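Local structure of angiopoietin-related protein 3 (6EUA) at residues A[11-16]-A[39-44]; A[52-57]-A[213-218]; A[93-98]-A[115-120]; A[135-140]-A[201-206]; A[159-164]-A[173-178]. The protein raises plasma triglycerides as a hepatokine that inhibits lipoprotein lipase, while its fibrinogen-like domain, the part present here, suffices for endothelial cell adhesion. All blocks are in the same frame, centred on the assembly; numbering follows the deposited sequence. Where two conformers were deposited one is given.

Contact 1 (A[11-16]-A[39-44]); sequences AECTTI and VYCDVI
The disulfide between Cys13 and Cys41 ties the first turn of helix 13-18 to strand 37-44 and accounts for most of the 167 Å² buried between them. The two backbones come nearest at these residues, where Cys13 CA and Cys41 CA are 5.5 Å apart. In both cysteines the sulfur is anti to its own carbonyl carbon (chi1 -72° and -67°) and leans back beside the backbone N. The S-S torsion of -86° is close to the 90° magnitude that a disulfide prefers, so the link shows no sign of twist strain.

The sulfur pair forms the bump, and one branched residue from each segment helps to shape the hollow round it. Val39 CG2, in the crowded position between backbone N and carbonyl carbon, lies 3.7 Å from Cys13 SG. From the helix, Ile16 sends the end of its chain to the other sulfur, with CD1 3.9 Å from Cys41 SG. Each methyl therefore touches the half-cystine of the opposite segment.

The start of the helix is fixed by Glu12 at the N-cap. Its carboxylate accepts Thr14 N on OE2 at 3.1 Å and Thr15 N on OE1 at 3.0 Å, both arriving from above the carboxylate plane; this buried group would probably be favoured as the anion.

Strand 37-44 runs between strands 25-29 and 47-55. Tyr27 and Ile29 of the former pack on Ile16, Thr50 of the latter touches Cys13, and Tyr40 and Asp42, whose side chains start away from the helix, meet Arg75 of the second subunit.

Contact 2 (A[52-57]-A[213-218]); sequences IQHRID and STKMLI
Ser213 opens a pairing of strands that run 168° apart, almost exactly antiparallel; its CB lies 3.1 Å from Arg55 O, while its hydroxyl bonds to Glu103. Thr214 forms the hydrogen-bonded pair with Arg55, and its carbonyl O is gripped twice, by Arg55 N and, at 3.1 Å, by His54 ND1. That second bond is straight (163°) and lies in the imidazole plane, so it fixes the ring's rotation and places a proton on ND1. On the other face, Thr214 OG1 donates to a lone pair of Gln53 OE1 at 2.7 Å. Lys215 extends alongside the His54 ring, its CG 3.5 Å from His54 ND1, on its way to a salt bridge with Asp42. At Met216 the register slips in a classic beta bulge: its O accepts Ile52 N at 2.8 Å and, weakly, Gln53 N, whereas its N donates to Gln53 O. Met216 CG rests 3.7 Å from Gln53 CB. Ile218 then crosses Ile52 at about a right angle, with CD1 3.9 Å from Ile52 CG2. Strand 213-220 lies between strands 47-55 and 96-104 in the main sheet, with helix 84-91 packed against Ile52 and Ile218.

Contact 3 (A[93-98]-A[115-120]); sequences QSNYVL and SFYLGN
Phe116 folds its ring across the backbone of the partner strand, touching Tyr96 CB with CZ at 3.5 Å and Leu98 CB with CD1 at the same distance. The two segments are the open end of the beta hairpin formed by strands 96-104 and 109-118, within the large antiparallel sheet of the fibrinogen-like domain. CG of Phe116 sits in the crowded position between backbone N and carbonyl carbon (chi1 76°), which brings the ring towards strand 96-104 and sets its edge, in plane, against Val97 C. Tyr96 starts on the same face, but its ring leads away towards Pro220 and Ile90. An alanine at Phe116 would probably loosen this side of the hairpin, because the ring contacts with Tyr96 CB and Leu98 CB would be lost, together with packing on Ile218 and Val91.

In the backbone, Tyr96 and Phe116 form an antiparallel hydrogen-bonded pair. Tyr96 N reaches Phe116 O at 3.1 Å, and Phe116 N returns to Tyr96 O at 2.9 Å, nearly along the C=O axis. Val97 and Ser115 follow as a non-hydrogen-bonded pair. The short strand axes are 115° apart, evidence of a strong twist here, although their closest approach is still 4.8 Å.

Strand 213-220 flanks the hairpin beside 96-104, and strand 127-134 beside 109-118. Further towards the open end, Tyr117 lays its ring along Asn95: Asn95 CB lies 3.4 Å from Tyr117 CZ, and Asn95 CA makes an off-centre CH-pi contact, 4.1 Å from the centroid of the Tyr117 ring.

Contact 4 (A[135-140]-A[201-206]); sequences NVPNAI and WKSQNG
The indole of Trp201 organises this contact, meeting the loop 135-140 with one face and two parts of its edge. Over the face sits Ala139 CB, 3.4 Å above the ring plane and 20° off the normal of the six-membered ring, a CH-pi contact. The pyrrole edge is held by a hydrogen bond from NE1 to Pro137 O, 3.1 Å long and 166° straight, which lies in the ring plane and runs nearly along the C=O axis. At the far end of the indole, Ile140 crosses at about a right angle and brings CD1 to 3.5 Å from CH2 of Trp201. One bond and two apolar contacts thus fix both the tilt and the rotation of the ring.

The loop keeps its shape through an Asx turn, in which Asn138 OD1 accepts Ile140 N at 3.0 Å. Beyond the ring, Asn138 O takes Gln204 N at 3.3 Å, and Pro137 CB presses tightly on Ser203 CB at 3.5 Å. Lys202 starts away from the loop, and its NZ forms a salt bridge with Glu177. Trp201 lies near the end of strand 199-202, paired with strand 208-211, whose Tyr209 packs on the indole; Tyr114 of strand 109-118 and Ile100 and Leu102 of strand 96-104 also touch it, joining this outlying pair to the main sheet.

Contact 5 (A[159-164]-A[173-178]); sequences FNCPEG and DECGEN
This is a surface contact between two irregular loops, one on each side of the short strand 169-171, cross-linked by the disulfide Cys161-Cys175 within the fibrinogen-like domain. The loops run side by side in the same direction, their end-to-end vectors only 3° apart, yet no hydrogen bond crosses between them, so the covalent link is the main tie, backed by side-chain packing. Cys161 SG and Cys175 SG are both anti to their carbonyl carbons, and the S-S torsion of -89° is unstrained. Cys175 adopts a positive phi of 65°, an unusual conformation for a residue with a side chain.

Further along, Glu163 and Glu177 cross obliquely through their methylenes, with Glu163 CG 3.5 Å from Glu177 CG. Their carboxylates come close, with OE1 of Glu163 4.5 Å from OE1 of Glu177, a pair of like charges, and the salt bridge from Glu177 to Lys202 would probably ease the repulsion. An alanine at Glu163 would probably leave Glu177 less well packed, since the CG contact would be gone. Glu163 CB also lies 3.6 Å from Gly176 O, and Trp171 packs on both Cys161 and Glu163. At the other end, Phe159 sets its ring edge-on to the bridge, with CE2 3.5 Å from Cys175 SG.

From the N terminus, contact 1 closes first, drawing helix 13-18 onto strand 37-44 across 22 intervening residues. Contact 2 then opens on the next strand and closes only near the C terminus, enclosing 155 residues that hold the other three contacts. Within that span contact 3 completes its hairpin before contact 4 begins, and contact 5 lies between the two segments of contact 4; none cross. Contacts 1, 2 and 3 share the main sheet: Asp42 pairs with Lys215, and Ile218 packs on Phe116. Contacts 4 and 5 form a second group, joined by Lys202 and Glu177, with contact 5 about 32 Å from contact 1, centre to centre.

Contact 1 (A[11-16]-A[39-44])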
# COMPACT_ATOMS: atom_id res chain seq x y z
N ALA A 11 3.69 21.07 1.61
CA ALA A 11 2.42 21.57 1.07
C ALA A 11 1.79 20.59 0.10
O ALA A 11 0.56 20.49 0.04
CB ALA A 11 2.64 22.92 0.39
N GLU A 12 2.60 19.88 -0.67
CA GLU A 12 2.11 18.86 -1.61
C GLU A 12 3.30 18.04 -2.10
O GLU A 12 4.39 18.10 -1.53
CB GLU A 12 1.30 19.50 -2.75
CG GLU A 12 2.00 20.64 -3.48
CD GLU A 12 3.08 20.14 -4.41
OE1 GLU A 12 4.25 20.37 -4.06
OE2 GLU A 12 2.77 19.52 -5.45
N CYS A 13 3.07 17.25 -3.17
CA CYS A 13 4.00 16.19 -3.53
C CYS A 13 5.31 16.73 -4.12
O CYS A 13 6.37 16.10 -3.95
CB CYS A 13 3.33 15.23 -4.51
SG CYS A 13 2.05 14.16 -3.74
N THR A 14 5.27 17.87 -4.81
CA THR A 14 6.49 18.42 -5.39
C THR A 14 7.48 18.80 -4.29
O THR A 14 8.69 18.57 -4.42
CB THR A 14 6.16 19.64 -6.25
OG1 THR A 14 5.40 19.21 -7.39
CG2 THR A 14 7.42 20.37 -6.72
N THR A 15 6.98 19.36 -3.19
CA THR A 15 7.89 19.70 -2.10
C THR A 15 8.32 18.45 -1.34
O THR A 15 9.41 18.39 -0.76
CB THR A 15 7.24 20.71 -1.17
OG1 THR A 15 6.51 20.02 -0.16
CG2 THR A 15 6.26 21.60 -1.93
N ILE A 16 7.47 17.42 -1.30
CA ILE A 16 7.90 16.14 -0.76
C ILE A 16 9.06 15.59 -1.58
O ILE A 16 10.09 15.16 -1.03
CB ILE A 16 6.72 15.16 -0.70
CG1 ILE A 16 5.85 15.49 0.50
CG2 ILE A 16 7.21 13.71 -0.63
CD1 ILE A 16 4.56 14.77 0.54
N VAL A 39 -2.09 11.91 0.79
CA VAL A 39 -2.19 11.80 -0.65
C VAL A 39 -1.29 10.66 -1.10
O VAL A 39 -0.40 10.21 -0.37
CB VAL A 39 -1.78 13.10 -1.37
CG1 VAL A 39 -2.80 14.20 -1.11
CG2 VAL A 39 -0.34 13.53 -0.98
N TYR A 40 -1.54 10.19 -2.32
CA TYR A 40 -0.60 9.32 -3.02
C TYR A 40 0.25 10.20 -3.93
O TYR A 40 -0.28 10.89 -4.80
CB TYR A 40 -1.31 8.22 -3.82
CG TYR A 40 -0.33 7.20 -4.34
CD1 TYR A 40 0.31 7.39 -5.56
CD2 TYR A 40 -0.02 6.07 -3.60
CE1 TYR A 40 1.23 6.46 -6.03
CE2 TYR A 40 0.89 5.14 -4.06
CZ TYR A 40 1.51 5.34 -5.27
OH TYR A 40 2.43 4.41 -5.72
N CYS A 41 1.56 10.22 -3.68
CA CYS A 41 2.49 10.95 -4.53
C CYS A 41 3.02 9.98 -5.58
O CYS A 41 3.52 8.91 -5.23
CB CYS A 41 3.64 11.57 -3.74
SG CYS A 41 3.17 12.91 -2.57
N ASP A 42 2.90 10.36 -6.84
CA ASP A 42 3.24 9.48 -7.96
C ASP A 42 4.33 10.15 -8.79
O ASP A 42 4.07 11.16 -9.46
CB ASP A 42 2.00 9.17 -8.79
CG ASP A 42 2.11 7.87 -9.57
OD1 ASP A 42 3.14 7.17 -9.44
OD2 ASP A 42 1.15 7.56 -10.31
N VAL A 43 5.53 9.60 -8.72
CA VAL A 43 6.68 10.10 -9.47
C VAL A 43 6.69 9.38 -10.80
O VAL A 43 6.69 8.15 -10.85
CB VAL A 43 7.99 9.87 -8.70
CG1 VAL A 43 9.19 10.43 -9.46
CG2 VAL A 43 7.89 10.47 -7.31
N ILE A 44 6.64 10.15 -11.88
CA ILE A 44 6.64 9.61 -13.23
C ILE A 44 7.81 10.22 -13.98
O ILE A 44 7.85 11.45 -14.17
CB ILE A 44 5.30 9.86 -13.94
CG1 ILE A 44 4.17 9.30 -13.08
CG2 ILE A 44 5.27 9.22 -15.32
CD1 ILE A 44 2.83 9.73 -13.55

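Contact 2 (A[52-57]-A[213-218])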
# COMPACT_ATOMS: atom_id res chain seq x y z
N ILE A 52 -4.82 12.37 -7.91
CA ILE A 52 -6.12 12.78 -7.38
C ILE A 52 -7.25 11.80 -7.73
O ILE A 52 -8.31 11.87 -7.10
CB ILE A 52 -6.50 14.21 -7.82
CG1 ILE A 52 -6.66 14.29 -9.35
CG2 ILE A 52 -5.46 15.21 -7.31
CD1 ILE A 52 -7.47 15.49 -9.82
N GLN A 53 -7.04 10.88 -8.67
CA GLN A 53 -8.05 9.90 -9.02
C GLN A 53 -7.33 8.65 -9.51
O GLN A 53 -6.33 8.74 -10.23
CB GLN A 53 -9.02 10.43 -10.09
CG GLN A 53 -10.16 9.46 -10.47
CD GLN A 53 -9.92 8.66 -11.74
OE1 GLN A 53 -8.80 8.25 -12.03
NE2 GLN A 53 -10.99 8.41 -12.49
N HIS A 54 -7.87 7.48 -9.16
CA HIS A 54 -7.27 6.21 -9.58
C HIS A 54 -8.36 5.17 -9.71
O HIS A 54 -9.11 4.94 -8.76
CB HIS A 54 -6.22 5.73 -8.58
CG HIS A 54 -5.30 4.69 -9.13
ND1 HIS A 54 -5.31 4.32 -10.46
CD2 HIS A 54 -4.34 3.93 -8.54
CE1 HIS A 54 -4.39 3.38 -10.67
NE2 HIS A 54 -3.79 3.13 -9.52
N ARG A 55 -8.45 4.54 -10.89
CA ARG A 55 -9.41 3.48 -11.10
C ARG A 55 -8.69 2.31 -11.75
O ARG A 55 -7.83 2.51 -12.60
CB ARG A 55 -10.57 3.96 -11.96
CG ARG A 55 -11.56 4.87 -11.23
CD ARG A 55 -12.72 5.08 -12.16
NE ARG A 55 -13.84 4.20 -11.86
CZ ARG A 55 -15.08 4.42 -12.28
NH1 ARG A 55 -15.34 5.45 -13.09
NH2 ARG A 55 -16.03 3.58 -11.94
N ILE A 56 -9.04 1.09 -11.33
CA ILE A 56 -8.26 -0.11 -11.66
C ILE A 56 -9.17 -1.15 -12.28
O ILE A 56 -8.94 -1.59 -13.41
CB ILE A 56 -7.57 -0.68 -10.40
CG1 ILE A 56 -6.45 0.24 -9.93
CG2 ILE A 56 -7.05 -2.07 -10.68
CD1 ILE A 56 -6.03 -0.06 -8.49
N ASP A 57 -10.22 -1.56 -11.54
CA ASP A 57 -11.04 -2.67 -12.00
C ASP A 57 -12.54 -2.48 -11.81
O ASP A 57 -13.29 -3.42 -12.05
CB ASP A 57 -10.63 -3.96 -11.29
CG ASP A 57 -10.74 -3.87 -9.77
OD1 ASP A 57 -11.02 -2.76 -9.25
OD2 ASP A 57 -10.55 -4.91 -9.11
N SER A 213 -8.34 1.27 -16.94
CA SER A 213 -7.84 1.87 -15.71
C SER A 213 -7.46 3.32 -16.00
O SER A 213 -7.06 3.65 -17.12
CB SER A 213 -6.64 1.08 -15.14
OG SER A 213 -5.53 1.11 -16.02
N THR A 214 -7.65 4.19 -15.01
CA THR A 214 -7.39 5.61 -15.16
C THR A 214 -6.55 6.13 -14.01
O THR A 214 -6.64 5.62 -12.88
CB THR A 214 -8.71 6.45 -15.23
OG1 THR A 214 -9.40 6.41 -13.97
CG2 THR A 214 -9.62 5.94 -16.35
N LYS A 215 -5.75 7.15 -14.29
CA LYS A 215 -5.13 7.99 -13.27
C LYS A 215 -5.33 9.44 -13.67
O LYS A 215 -5.20 9.79 -14.85
CB LYS A 215 -3.63 7.73 -13.12
CG LYS A 215 -3.24 6.44 -12.39
CD LYS A 215 -1.74 6.24 -12.50
CE LYS A 215 -1.29 4.93 -11.86
NZ LYS A 215 0.09 5.03 -11.31
N MET A 216 -5.62 10.28 -12.69
CA MET A 216 -5.58 11.73 -12.86
C MET A 216 -4.54 12.29 -11.90
O MET A 216 -4.59 12.00 -10.69
CB MET A 216 -6.96 12.35 -12.63
CG MET A 216 -8.05 11.65 -13.46
SD MET A 216 -9.68 12.44 -13.31
CE MET A 216 -9.29 14.04 -14.01
N LEU A 217 -3.60 13.08 -12.42
CA LEU A 217 -2.44 13.54 -11.67
C LEU A 217 -2.22 15.04 -11.88
O LEU A 217 -2.32 15.53 -13.00
CB LEU A 217 -1.18 12.79 -12.10
CG LEU A 217 -1.23 11.28 -11.84
CD1 LEU A 217 -1.09 10.50 -13.14
CD2 LEU A 217 -0.17 10.88 -10.82
N ILE A 218 -1.85 15.75 -10.81
CA ILE A 218 -1.60 17.19 -10.91
C ILE A 218 -0.25 17.55 -10.31
O ILE A 218 0.28 16.85 -9.44
CB ILE A 218 -2.71 18.04 -10.24
CG1 ILE A 218 -2.65 17.91 -8.71
CG2 ILE A 218 -4.08 17.64 -10.78
CD1 ILE A 218 -3.76 18.70 -8.00

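Contact 3 (A[93-98]-A[115-120])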
# COMPACT_ATOMS: atom_id res chain seq x y z
N GLN A 93 -5.57 29.29 -6.34
CA GLN A 93 -5.62 30.21 -7.48
C GLN A 93 -4.49 29.98 -8.48
O GLN A 93 -4.32 30.77 -9.41
CB GLN A 93 -5.57 31.67 -6.99
CG GLN A 93 -6.59 32.03 -5.92
CD GLN A 93 -6.31 33.39 -5.25
OE1 GLN A 93 -5.56 34.22 -5.78
NE2 GLN A 93 -6.92 33.62 -4.09
N SER A 94 -3.71 28.92 -8.31
CA SER A 94 -2.51 28.69 -9.11
C SER A 94 -2.84 28.00 -10.42
O SER A 94 -3.83 27.26 -10.54
CB SER A 94 -1.49 27.86 -8.32
OG SER A 94 -1.08 28.53 -7.13
N ASN A 95 -2.01 28.26 -11.42
CA ASN A 95 -2.07 27.49 -12.67
C ASN A 95 -1.35 26.16 -12.42
O ASN A 95 -0.18 26.14 -12.04
CB ASN A 95 -1.41 28.30 -13.79
CG ASN A 95 -1.38 27.57 -15.13
OD1 ASN A 95 -2.30 26.82 -15.47
ND2 ASN A 95 -0.35 27.83 -15.91
N TYR A 96 -2.07 25.05 -12.58
CA TYR A 96 -1.52 23.71 -12.36
C TYR A 96 -1.59 22.92 -13.67
O TYR A 96 -2.27 23.29 -14.63
CB TYR A 96 -2.29 22.95 -11.26
CG TYR A 96 -1.61 22.86 -9.90
CD1 TYR A 96 -1.33 24.00 -9.18
CD2 TYR A 96 -1.28 21.62 -9.34
CE1 TYR A 96 -0.73 23.93 -7.94
CE2 TYR A 96 -0.68 21.54 -8.08
CZ TYR A 96 -0.41 22.71 -7.39
OH TYR A 96 0.19 22.69 -6.14
N VAL A 97 -0.89 21.78 -13.67
CA VAL A 97 -0.81 20.88 -14.82
C VAL A 97 -1.56 19.61 -14.47
O VAL A 97 -1.31 19.01 -13.41
CB VAL A 97 0.66 20.57 -15.17
CG1 VAL A 97 0.76 19.50 -16.27
CG2 VAL A 97 1.40 21.86 -15.55
N LEU A 98 -2.47 19.19 -15.34
CA LEU A 98 -3.21 17.95 -15.14
C LEU A 98 -2.76 16.92 -16.15
O LEU A 98 -2.74 17.19 -17.35
CB LEU A 98 -4.73 18.18 -15.26
CG LEU A 98 -5.60 16.91 -15.36
CD1 LEU A 98 -5.80 16.26 -14.00
CD2 LEU A 98 -6.95 17.18 -16.03
N SER A 115 -3.05 22.34 -19.11
CA SER A 115 -2.89 23.45 -18.17
C SER A 115 -4.28 23.86 -17.70
O SER A 115 -5.18 24.08 -18.53
CB SER A 115 -2.17 24.62 -18.85
OG SER A 115 -2.32 25.82 -18.12
N PHE A 116 -4.47 23.96 -16.38
CA PHE A 116 -5.81 24.22 -15.87
C PHE A 116 -5.80 25.20 -14.71
O PHE A 116 -4.77 25.49 -14.09
CB PHE A 116 -6.55 22.93 -15.45
CG PHE A 116 -6.09 22.34 -14.14
CD1 PHE A 116 -5.02 21.45 -14.10
CD2 PHE A 116 -6.75 22.64 -12.96
CE1 PHE A 116 -4.61 20.90 -12.90
CE2 PHE A 116 -6.34 22.09 -11.75
CZ PHE A 116 -5.27 21.23 -11.71
N TYR A 117 -7.00 25.74 -14.48
CA TYR A 117 -7.37 26.57 -13.34
C TYR A 117 -8.63 25.97 -12.74
O TYR A 117 -9.45 25.37 -13.44
CB TYR A 117 -7.63 28.02 -13.76
CG TYR A 117 -6.37 28.75 -14.17
CD1 TYR A 117 -5.93 28.73 -15.49
CD2 TYR A 117 -5.61 29.42 -13.23
CE1 TYR A 117 -4.77 29.40 -15.86
CE2 TYR A 117 -4.46 30.07 -13.59
CZ TYR A 117 -4.04 30.07 -14.90
OH TYR A 117 -2.89 30.73 -15.23
N LEU A 118 -8.79 26.13 -11.43
CA LEU A 118 -9.89 25.50 -10.71
C LEU A 118 -10.53 26.51 -9.78
O LEU A 118 -9.83 27.18 -9.02
CB LEU A 118 -9.40 24.30 -9.92
CG LEU A 118 -10.45 23.46 -9.19
CD1 LEU A 118 -11.38 22.71 -10.19
CD2 LEU A 118 -9.74 22.49 -8.26
N GLY A 119 -11.88 26.63 -9.84
CA GLY A 119 -12.61 27.50 -8.93
C GLY A 119 -13.01 26.77 -7.65
O GLY A 119 -12.92 25.55 -7.56
N ASN A 120 -13.47 27.54 -6.67
CA ASN A 120 -13.82 26.98 -5.38
C ASN A 120 -15.22 26.36 -5.42
O ASN A 120 -15.88 26.32 -6.47
CB ASN A 120 -13.75 28.06 -4.30
CG ASN A 120 -14.49 29.32 -4.70
OD1 ASN A 120 -15.51 29.27 -5.38
ND2 ASN A 120 -13.96 30.47 -4.29

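Contact 4 (A[135-140]-A[201-206])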
# COMPACT_ATOMS: atom_id res chain seq x y z
N ASN A 135 -0.29 11.64 -26.28
CA ASN A 135 -0.31 10.69 -27.40
C ASN A 135 -1.71 10.15 -27.65
O ASN A 135 -1.87 9.15 -28.37
CB ASN A 135 0.68 9.55 -27.17
CG ASN A 135 0.43 8.79 -25.87
OD1 ASN A 135 -0.69 8.77 -25.35
ND2 ASN A 135 1.48 8.17 -25.34
N VAL A 136 -2.73 10.76 -27.06
CA VAL A 136 -4.13 10.41 -27.27
C VAL A 136 -4.88 11.72 -27.46
O VAL A 136 -4.64 12.69 -26.73
CB VAL A 136 -4.67 9.55 -26.11
CG1 VAL A 136 -4.91 10.38 -24.84
CG2 VAL A 136 -5.93 8.81 -26.52
N PRO A 137 -5.77 11.81 -28.44
CA PRO A 137 -6.48 13.07 -28.67
C PRO A 137 -7.35 13.43 -27.47
O PRO A 137 -7.73 12.59 -26.66
CB PRO A 137 -7.33 12.80 -29.91
CG PRO A 137 -6.74 11.57 -30.54
CD PRO A 137 -6.16 10.77 -29.41
N ASN A 138 -7.63 14.73 -27.36
CA ASN A 138 -8.43 15.24 -26.26
C ASN A 138 -9.91 14.91 -26.46
O ASN A 138 -10.42 14.96 -27.58
CB ASN A 138 -8.25 16.75 -26.15
CG ASN A 138 -9.05 17.35 -25.01
OD1 ASN A 138 -9.16 16.76 -23.94
ND2 ASN A 138 -9.62 18.51 -25.25
N ALA A 139 -10.59 14.57 -25.36
CA ALA A 139 -12.02 14.34 -25.36
C ALA A 139 -12.81 15.35 -24.53
O ALA A 139 -14.04 15.30 -24.55
CB ALA A 139 -12.34 12.93 -24.82
N ILE A 140 -12.14 16.24 -23.81
CA ILE A 140 -12.79 17.20 -22.92
C ILE A 140 -12.77 18.55 -23.62
O ILE A 140 -11.75 18.93 -24.20
CB ILE A 140 -12.09 17.24 -21.55
CG1 ILE A 140 -11.98 15.82 -20.97
CG2 ILE A 140 -12.81 18.15 -20.58
CD1 ILE A 140 -10.93 15.66 -19.89
N TRP A 201 -13.56 6.87 -23.65
CA TRP A 201 -12.86 8.13 -23.92
C TRP A 201 -12.97 8.41 -25.42
O TRP A 201 -12.18 7.89 -26.22
CB TRP A 201 -11.41 8.07 -23.46
CG TRP A 201 -10.63 9.31 -23.71
CD1 TRP A 201 -9.87 9.59 -24.82
CD2 TRP A 201 -10.48 10.43 -22.83
NE1 TRP A 201 -9.27 10.82 -24.68
CE2 TRP A 201 -9.62 11.35 -23.46
CE3 TRP A 201 -11.01 10.74 -21.56
CZ2 TRP A 201 -9.29 12.58 -22.89
CZ3 TRP A 201 -10.66 11.95 -20.98
CH2 TRP A 201 -9.81 12.86 -21.65
N LYS A 202 -13.96 9.22 -25.79
CA LYS A 202 -14.27 9.50 -27.19
C LYS A 202 -13.69 10.86 -27.54
O LYS A 202 -14.17 11.90 -27.08
CB LYS A 202 -15.77 9.46 -27.44
CG LYS A 202 -16.16 9.42 -28.91
CD LYS A 202 -16.54 10.80 -29.42
CE LYS A 202 -17.69 11.40 -28.62
NZ LYS A 202 -18.79 10.42 -28.44
N SER A 203 -12.66 10.86 -28.38
CA SER A 203 -12.01 12.11 -28.74
C SER A 203 -12.86 12.89 -29.74
O SER A 203 -13.90 12.44 -30.22
CB SER A 203 -10.63 11.84 -29.31
OG SER A 203 -10.70 10.84 -30.31
N GLN A 204 -12.37 14.09 -30.05
CA GLN A 204 -13.11 15.02 -30.89
C GLN A 204 -13.34 14.46 -32.29
O GLN A 204 -14.41 14.67 -32.88
CB GLN A 204 -12.35 16.35 -30.95
CG GLN A 204 -10.84 16.17 -30.76
CD GLN A 204 -10.10 17.47 -30.48
OE1 GLN A 204 -10.69 18.43 -29.99
NE2 GLN A 204 -8.81 17.49 -30.78
N ASN A 205 -12.36 13.72 -32.83
CA ASN A 205 -12.47 13.20 -34.18
C ASN A 205 -13.59 12.16 -34.30
O ASN A 205 -14.33 12.16 -35.28
CB ASN A 205 -11.13 12.60 -34.64
CG ASN A 205 -10.41 11.82 -33.53
OD1 ASN A 205 -10.93 11.67 -32.42
ND2 ASN A 205 -9.21 11.35 -33.83
N GLY A 206 -13.72 11.28 -33.31
CA GLY A 206 -14.72 10.22 -33.35
C GLY A 206 -14.24 8.90 -32.77
O GLY A 206 -15.05 8.03 -32.42

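Contact 5 (A[159-164]-A[173-178])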
# COMPACT_ATOMS: atom_id res chain seq x y z
N PHE A 159 -28.22 22.02 -18.66
CA PHE A 159 -28.46 20.84 -19.48
C PHE A 159 -27.68 19.66 -18.95
O PHE A 159 -26.46 19.71 -18.84
CB PHE A 159 -28.08 21.09 -20.95
CG PHE A 159 -28.23 19.87 -21.84
CD1 PHE A 159 -29.48 19.45 -22.26
CD2 PHE A 159 -27.11 19.16 -22.26
CE1 PHE A 159 -29.62 18.33 -23.09
CE2 PHE A 159 -27.24 18.04 -23.09
CZ PHE A 159 -28.50 17.63 -23.50
N ASN A 160 -28.39 18.58 -18.64
CA ASN A 160 -27.77 17.39 -18.08
C ASN A 160 -27.28 16.49 -19.22
O ASN A 160 -28.07 16.10 -20.09
CB ASN A 160 -28.74 16.66 -17.16
CG ASN A 160 -28.98 17.42 -15.85
OD1 ASN A 160 -28.19 18.27 -15.46
ND2 ASN A 160 -30.09 17.10 -15.18
N CYS A 161 -25.97 16.17 -19.21
CA CYS A 161 -25.29 15.37 -20.23
C CYS A 161 -25.66 13.89 -20.09
O CYS A 161 -25.54 13.32 -19.00
CB CYS A 161 -23.78 15.52 -20.11
SG CYS A 161 -23.17 17.11 -20.64
N PRO A 162 -26.04 13.25 -21.20
CA PRO A 162 -26.37 11.81 -21.14
C PRO A 162 -25.29 10.96 -20.51
O PRO A 162 -25.61 9.95 -19.87
CB PRO A 162 -26.58 11.45 -22.62
CG PRO A 162 -26.92 12.75 -23.29
CD PRO A 162 -26.14 13.80 -22.56
N GLU A 163 -24.01 11.32 -20.66
CA GLU A 163 -22.93 10.53 -20.09
C GLU A 163 -22.64 10.86 -18.63
O GLU A 163 -21.82 10.18 -18.01
CB GLU A 163 -21.66 10.71 -20.93
CG GLU A 163 -21.41 9.58 -21.93
CD GLU A 163 -21.31 8.21 -21.27
OE1 GLU A 163 -21.95 7.26 -21.77
OE2 GLU A 163 -20.60 8.09 -20.24
N GLY A 164 -23.28 11.88 -18.08
CA GLY A 164 -23.18 12.22 -16.67
C GLY A 164 -24.20 11.55 -15.79
O GLY A 164 -24.27 11.88 -14.60
N ASP A 173 -22.22 22.16 -22.02
CA ASP A 173 -23.28 21.81 -22.97
C ASP A 173 -22.81 20.87 -24.07
O ASP A 173 -23.62 20.10 -24.61
CB ASP A 173 -23.87 23.07 -23.62
CG ASP A 173 -23.93 24.25 -22.67
OD1 ASP A 173 -23.45 25.35 -23.04
OD2 ASP A 173 -24.46 24.09 -21.55
N GLU A 174 -21.53 20.93 -24.45
CA GLU A 174 -20.99 20.04 -25.47
C GLU A 174 -20.92 18.59 -25.01
O GLU A 174 -20.90 17.69 -25.85
CB GLU A 174 -19.60 20.51 -25.91
CG GLU A 174 -19.58 21.90 -26.50
CD GLU A 174 -18.18 22.36 -26.88
OE1 GLU A 174 -17.23 21.55 -26.78
OE2 GLU A 174 -18.03 23.54 -27.27
N CYS A 175 -20.88 18.35 -23.69
CA CYS A 175 -21.06 17.01 -23.13
C CYS A 175 -19.90 16.13 -23.59
O CYS A 175 -18.74 16.49 -23.33
CB CYS A 175 -22.46 16.50 -23.50
SG CYS A 175 -23.83 17.27 -22.56
N GLY A 176 -20.15 15.00 -24.24
CA GLY A 176 -19.11 14.13 -24.74
C GLY A 176 -18.96 12.88 -23.89
O GLY A 176 -19.37 12.82 -22.73
N GLU A 177 -18.33 11.87 -24.49
CA GLU A 177 -17.95 10.64 -23.80
C GLU A 177 -16.54 10.84 -23.26
O GLU A 177 -15.54 10.53 -23.92
CB GLU A 177 -18.04 9.44 -24.73
CG GLU A 177 -19.36 8.69 -24.68
CD GLU A 177 -19.60 7.83 -25.91
OE1 GLU A 177 -19.91 6.63 -25.74
OE2 GLU A 177 -19.48 8.35 -27.04
N ASN A 178 -16.46 11.37 -22.03
CA ASN A 178 -15.20 11.73 -21.40
C ASN A 178 -15.21 11.51 -19.88
O ASN A 178 -14.37 12.08 -19.18
CB ASN A 178 -14.87 13.19 -21.69
CG ASN A 178 -15.74 14.16 -20.88
OD1 ASN A 178 -16.85 13.83 -20.46
ND2 ASN A 178 -15.24 15.37 -20.65